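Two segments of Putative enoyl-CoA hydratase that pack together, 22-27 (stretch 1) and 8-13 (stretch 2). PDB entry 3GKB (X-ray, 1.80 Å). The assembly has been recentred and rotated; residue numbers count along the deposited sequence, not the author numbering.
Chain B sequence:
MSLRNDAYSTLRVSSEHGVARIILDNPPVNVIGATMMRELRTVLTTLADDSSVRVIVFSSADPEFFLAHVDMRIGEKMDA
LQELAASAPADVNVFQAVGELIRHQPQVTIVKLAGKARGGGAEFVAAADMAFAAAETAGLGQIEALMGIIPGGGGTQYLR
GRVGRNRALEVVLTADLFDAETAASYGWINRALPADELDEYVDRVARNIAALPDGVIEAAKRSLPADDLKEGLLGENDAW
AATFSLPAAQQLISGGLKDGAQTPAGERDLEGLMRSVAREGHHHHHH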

# COMPACT_ATOMS: atom_id res chain seq x y z
N ILE B 22 23.94 5.76 15.62
CA ILE B 22 23.46 6.72 16.59
C ILE B 22 22.65 5.93 17.60
O ILE B 22 21.65 5.32 17.25
CB ILE B 22 22.62 7.84 15.91
CG1 ILE B 22 23.49 8.63 14.91
CG2 ILE B 22 22.03 8.76 16.94
CD1 ILE B 22 22.73 9.70 14.12
N ILE B 23 23.11 5.91 18.84
CA ILE B 23 22.47 5.13 19.89
C ILE B 23 21.79 6.11 20.83
O ILE B 23 22.45 6.97 21.44
CB ILE B 23 23.50 4.29 20.70
CG1 ILE B 23 24.30 3.37 19.75
CG2 ILE B 23 22.77 3.48 21.79
CD1 ILE B 23 25.54 2.71 20.39
N LEU B 24 20.48 5.98 20.94
CA LEU B 24 19.65 6.87 21.72
C LEU B 24 19.62 6.38 23.18
O LEU B 24 19.36 5.21 23.43
CB LEU B 24 18.23 6.92 21.11
CG LEU B 24 18.19 7.35 19.63
CD1 LEU B 24 16.93 6.82 18.92
CD2 LEU B 24 18.24 8.84 19.52
N ASP B 25 19.96 7.28 24.11
CA ASP B 25 20.18 6.91 25.52
C ASP B 25 19.86 8.09 26.44
O ASP B 25 20.73 8.95 26.72
CB ASP B 25 21.62 6.41 25.72
CG ASP B 25 21.86 5.73 27.08
OD1 ASP B 25 20.94 5.69 27.93
OD2 ASP B 25 22.98 5.18 27.28
N ASN B 26 18.59 8.17 26.84
CA ASN B 26 18.09 9.26 27.66
C ASN B 26 17.21 8.69 28.76
O ASN B 26 15.98 8.72 28.66
CB ASN B 26 17.32 10.28 26.82
CG ASN B 26 16.85 11.45 27.61
OD1 ASN B 26 17.56 11.92 28.49
ND2 ASN B 26 15.67 11.96 27.28
N PRO B 27 17.83 8.16 29.82
CA PRO B 27 17.07 7.55 30.92
C PRO B 27 16.00 8.45 31.52
O PRO B 27 16.15 9.67 31.52
CB PRO B 27 18.15 7.25 31.96
CG PRO B 27 19.38 7.14 31.22
CD PRO B 27 19.28 8.08 30.06
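Stretch 2, residues 8-13: YSTLRV

How does stretch 2 run relative to stretch 1? Residues 11–13 form an extended strand beside strand 22–24, nearly antiparallel, with 166° between their N-to-C directions and a closest axis approach of 4.7 Å. Going forward along stretch 1 therefore means going backward along stretch 2, so that I22 faces V13, I23 faces R12 and L24 faces L11. S9 and T10 lie in loop before the strand, and Y8 does not reach stretch 1.

What holds the strands together where stretch 1 begins? I22 and V13 are a non-hydrogen-bonded pair, their CA atoms 4.6 Å apart, and their side chains share a face of the sheet, with I22 CG1 3.9 Å from V13 CG2 and I22 CG2 4.3 Å from L11 CD1. At I23 the backbones join directly: I23 N donates to R12 O at 2.9 Å, and R12 N returns the bond to I23 O at 3.0 Å. This reciprocal pair is the hydrogen-bonded bridge of the register, with I23 CA and R12 CA 5.3 Å apart and both side chains on the other face. I23 O also receives a CA-H...O contact from L11 CA, at 3.2 Å.

What does L24 meet? L24 CA lies 4.5 Å from L11 CA, and the two side chains lie on the face of I22, with L24 CD2 4.5 Å from L11 CB, an apolar contact between buried residues.

What continues the contact beyond the strands? D25 N donates to T10 O at 2.9 Å, extending the backbone ladder into the loop. D25 also forms a salt bridge to R12: D25 OD2 sits near the guanidinium plane, 2.9 Å from R12 NH1 and 3.2 Å from R12 NH2. At N26, N26 OD1 lies 3.9 Å from T10 CG2, and a water bridges to stretch 2, its oxygen donating to N26 OD1 at 3.0 Å and to S9 O at 2.9 Å. P27 makes no contact.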

# COMPACT_ATOMS: atom_id res chain seq x y z
N TYR B 8 27.53 14.30 23.81
CA TYR B 8 26.05 14.47 23.82
C TYR B 8 25.44 13.79 25.02
O TYR B 8 25.87 12.72 25.43
CB TYR B 8 25.45 13.92 22.54
CG TYR B 8 26.02 14.50 21.28
CD1 TYR B 8 25.72 15.80 20.90
CD2 TYR B 8 26.83 13.74 20.44
CE1 TYR B 8 26.22 16.34 19.73
CE2 TYR B 8 27.34 14.28 19.26
CZ TYR B 8 27.03 15.57 18.92
OH TYR B 8 27.52 16.11 17.75
N SER B 9 24.40 14.40 25.59
CA SER B 9 23.83 13.93 26.83
C SER B 9 22.71 12.92 26.63
O SER B 9 22.35 12.25 27.57
CB SER B 9 23.31 15.11 27.64
OG SER B 9 22.37 15.84 26.86
N THR B 10 22.15 12.85 25.41
CA THR B 10 20.97 12.00 25.15
C THR B 10 21.21 10.91 24.10
O THR B 10 20.30 10.10 23.80
CB THR B 10 19.77 12.82 24.67
OG1 THR B 10 20.05 13.38 23.38
CG2 THR B 10 19.39 13.92 25.68
N LEU B 11 22.41 10.91 23.52
CA LEU B 11 22.77 9.97 22.48
C LEU B 11 24.29 9.87 22.38
O LEU B 11 25.03 10.71 22.93
CB LEU B 11 22.14 10.38 21.14
CG LEU B 11 22.53 11.73 20.53
CD1 LEU B 11 23.78 11.54 19.69
CD2 LEU B 11 21.40 12.35 19.68
N ARG B 12 24.74 8.82 21.69
CA ARG B 12 26.15 8.63 21.33
C ARG B 12 26.25 8.31 19.85
O ARG B 12 25.37 7.64 19.31
CB ARG B 12 26.74 7.45 22.10
CG ARG B 12 26.91 7.74 23.55
CD ARG B 12 27.58 6.55 24.24
NE ARG B 12 26.75 5.35 24.29
CZ ARG B 12 25.67 5.22 25.07
NH1 ARG B 12 25.26 6.22 25.84
NH2 ARG B 12 25.01 4.08 25.06
N VAL B 13 27.31 8.78 19.21
CA VAL B 13 27.55 8.49 17.83
C VAL B 13 28.94 7.92 17.61
O VAL B 13 29.91 8.36 18.25
CB VAL B 13 27.41 9.74 16.94
CG1 VAL B 13 27.50 9.34 15.48
CG2 VAL B 13 26.12 10.44 17.21
O HOH W 1 20.33 11.84 29.65